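Local coordinates for sulfotransferase (Mus musculus, PDB 5X2B), which probably transfers sulfuryl groups to acceptor molecules as a cytosolic sulfotransferase, and binds the nucleotide adenosine-3'-5'-diphosphate, at residues 154-157 and 158-162. Sequence-based numbering, arbitrary orientation.
Sequences FDHV and LSWEE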
ATOM      1  N   PHE A 154      -0.038  12.611   3.713  1.00 30.37           N
ATOM      2  CA  PHE A 154       0.965  13.454   3.083  1.00 27.49           C
ATOM      3  C   PHE A 154       2.349  13.074   3.541  1.00 20.96           C
ATOM      4  O   PHE A 154       3.241  12.975   2.748  1.00 43.09           O
ATOM      5  CB  PHE A 154       0.692  14.936   3.347  1.00 37.80           C
ATOM      6  CG  PHE A 154      -0.676  15.402   2.878  1.00 23.92           C
ATOM      7  CD1 PHE A 154      -0.848  15.975   1.630  1.00 26.78           C
ATOM      8  CD2 PHE A 154      -1.789  15.260   3.703  1.00 38.16           C
ATOM      9  CE1 PHE A 154      -2.091  16.423   1.214  1.00 37.92           C
ATOM     10  CE2 PHE A 154      -3.021  15.675   3.294  1.00 30.15           C
ATOM     11  CZ  PHE A 154      -3.185  16.264   2.048  1.00 49.32           C
ATOM     12  N   ASP A 155       2.520  12.849   4.818  1.00 18.88           N
ATOM     13  CA  ASP A 155       3.779  12.429   5.319  1.00 23.44           C
ATOM     14  C   ASP A 155       4.255  11.142   4.697  1.00 39.16           C
ATOM     15  O   ASP A 155       5.424  11.020   4.352  1.00 46.89           O
ATOM     16  CB  ASP A 155       3.656  12.230   6.801  1.00 37.02           C
ATOM     17  CG  ASP A 155       3.425  13.520   7.510  1.00 43.58           C
ATOM     18  OD1 ASP A 155       3.485  14.540   6.777  1.00 26.31           O
ATOM     19  OD2 ASP A 155       3.233  13.545   8.766  1.00 37.65           O
ATOM     20  N   HIS A 156       3.367  10.173   4.545  1.00 27.22           N
ATOM     21  CA  HIS A 156       3.786   8.899   4.006  1.00 27.21           C
ATOM     22  C   HIS A 156       4.490   9.108   2.694  1.00 26.01           C
ATOM     23  O   HIS A 156       5.610   8.669   2.413  1.00 29.18           O
ATOM     24  CB  HIS A 156       2.573   8.024   3.759  1.00 19.11           C
ATOM     25  CG  HIS A 156       2.924   6.569   3.708  1.00 25.14           C
ATOM     26  ND1 HIS A 156       3.104   5.903   2.528  1.00 46.83           N
ATOM     27  CD2 HIS A 156       3.199   5.700   4.699  1.00 29.31           C
ATOM     28  CE1 HIS A 156       3.446   4.639   2.792  1.00 32.06           C
ATOM     29  NE2 HIS A 156       3.504   4.490   4.106  1.00 32.85           N
ATOM     30  N   VAL A 157       3.774   9.793   1.874  1.00 15.50           N
ATOM     31  CA  VAL A 157       4.154   9.912   0.518  1.00 18.41           C
ATOM     32  C   VAL A 157       5.478  10.634   0.442  1.00 32.14           C
ATOM     33  O   VAL A 157       6.386  10.281  -0.340  1.00 34.91           O
ATOM     34  CB  VAL A 157       3.061  10.743  -0.146  1.00 33.49           C
ATOM     35  CG1 VAL A 157       3.363  11.000  -1.584  1.00 25.27           C
ATOM     36  CG2 VAL A 157       1.752  10.039  -0.033  1.00 25.14           C
ATOM     37  N   LEU A 158       5.596  11.668   1.263  1.00 25.65           N
ATOM     38  CA  LEU A 158       6.719  12.593   1.142  1.00 28.76           C
ATOM     39  C   LEU A 158       8.006  11.946   1.525  1.00 31.27           C
ATOM     40  O   LEU A 158       8.987  11.937   0.792  1.00 30.28           O
ATOM     41  CB  LEU A 158       6.492  13.819   2.009  1.00 28.65           C
ATOM     42  CG  LEU A 158       5.512  14.829   1.374  1.00 37.26           C
ATOM     43  CD1 LEU A 158       5.171  16.021   2.332  1.00 31.42           C
ATOM     44  CD2 LEU A 158       6.003  15.383   0.040  1.00 24.92           C
ATOM     45  N   SER A 159       7.979  11.391   2.701  1.00 27.11           N
ATOM     46  CA  SER A 159       9.094  10.669   3.222  0.56 31.86           C
ATOM     47  C   SER A 159       9.572   9.815   2.095  1.00 38.11           C
ATOM     48  O   SER A 159      10.757   9.754   1.780  1.00 35.01           O
ATOM     49  CB  SER A 159       8.634   9.791   4.381  0.56 30.86           C
ATOM     50  OG  SER A 159       7.523   8.960   4.025  0.56 28.99           O
ATOM     51  N   TRP A 160       8.615   9.169   1.461  1.00 29.27           N
ATOM     52  CA  TRP A 160       9.003   8.198   0.487  1.00 25.41           C
ATOM     53  C   TRP A 160       9.483   8.902  -0.709  1.00 23.91           C
ATOM     54  O   TRP A 160      10.370   8.459  -1.409  1.00 25.54           O
ATOM     55  CB  TRP A 160       7.842   7.294   0.143  1.00 35.06           C
ATOM     56  CG  TRP A 160       7.759   6.304   1.172  1.00 35.26           C
ATOM     57  CD1 TRP A 160       6.845   6.207   2.177  1.00 38.89           C
ATOM     58  CD2 TRP A 160       8.688   5.285   1.383  1.00 24.37           C
ATOM     59  NE1 TRP A 160       7.144   5.160   2.985  1.00 26.51           N
ATOM     60  CE2 TRP A 160       8.286   4.563   2.505  1.00 21.90           C
ATOM     61  CE3 TRP A 160       9.837   4.886   0.707  1.00 18.18           C
ATOM     62  CZ2 TRP A 160       8.964   3.482   2.980  1.00 36.81           C
ATOM     63  CZ3 TRP A 160      10.513   3.808   1.158  1.00 40.81           C
ATOM     64  CH2 TRP A 160      10.080   3.108   2.292  1.00 42.05           C
ATOM     65  N   GLU A 161       8.887  10.026  -0.972  1.00 22.49           N
ATOM     66  CA  GLU A 161       9.183  10.598  -2.222  1.00 22.98           C
ATOM     67  C   GLU A 161      10.633  10.983  -2.175  1.00 28.24           C
ATOM     68  O   GLU A 161      11.227  11.213  -3.192  1.00 28.01           O
ATOM     69  CB  GLU A 161       8.322  11.818  -2.466  1.00 27.53           C
ATOM     70  CG  GLU A 161       8.571  12.462  -3.829  1.00 28.61           C
ATOM     71  CD  GLU A 161       7.563  13.588  -4.230  1.00 31.82           C
ATOM     72  OE1 GLU A 161       6.754  13.995  -3.389  1.00 40.43           O
ATOM     73  OE2 GLU A 161       7.570  14.079  -5.382  1.00 24.99           O
ATOM     74  N   GLU A 162      11.229  11.067  -0.993  1.00 31.05           N
ATOM     75  CA  GLU A 162      12.593  11.588  -0.934  1.00 30.56           C
ATOM     76  C   GLU A 162      13.588  10.709  -1.639  1.00 33.17           C
ATOM     77  O   GLU A 162      14.736  11.083  -1.873  1.00 26.51           O
ATOM     78  CB  GLU A 162      13.033  11.719   0.502  1.00 19.98           C
ATOM     79  CG  GLU A 162      12.445  12.915   1.060  1.00 31.32           C
ATOM     80  CD  GLU A 162      13.060  13.280   2.368  1.00 36.79           C
ATOM     81  OE1 GLU A 162      14.063  12.654   2.783  1.00 52.17           O
ATOM     82  OE2 GLU A 162      12.529  14.221   2.972  1.00 49.40           O
TER
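His-156 and Trp-160, one helical turn apart, bring their rings together on the buried side of helix 153-161. The five-membered ring of the tryptophan lies with its NE1 over one face of the imidazole, 3.7 Å from His-156 CE1, while Trp-160 CD1 sits 3.8 Å from His-156 ND1, displaced toward the rim. With ring centroids 4.8 Å apart and planes inclined at 47°, the pair meets obliquely. His-156 reaches its neighbour because CG stands anti to the backbone N (chi1 -158°), whereas the indole takes a different staggered position, with CG anti to its own carbonyl carbon.

The helix itself is held by backbone hydrogen bonds from Leu-158 N to Phe-154 O (3.1 Å) and from Ser-159 N to Asp-155 O (3.1 Å). The bond from Glu-161 N to Val-157 O is weak. Leu-158 rests its CG against Phe-154 O (3.2 Å).

Farther out, both imidazole nitrogens are engaged, ND1 by the hydroxyl of Tyr-108 and NE2 by the carbonyl of His-89, which fixes the ring's rotation. Tyr-108 also stacks on Trp-160, and the side chains of His-156 and Trp-160 both touch Val-38 of strand 35-38. On other sides of the helix Asp-155 forms a salt bridge with Lys-266, and Glu-161 is hydrogen-bonded to Ser-270 OG and Val-272 N. The arrangement is an i/i+4 aromatic pair that seats an amphipathic helix against the parallel sheet of the P-loop-like sulfotransferase fold.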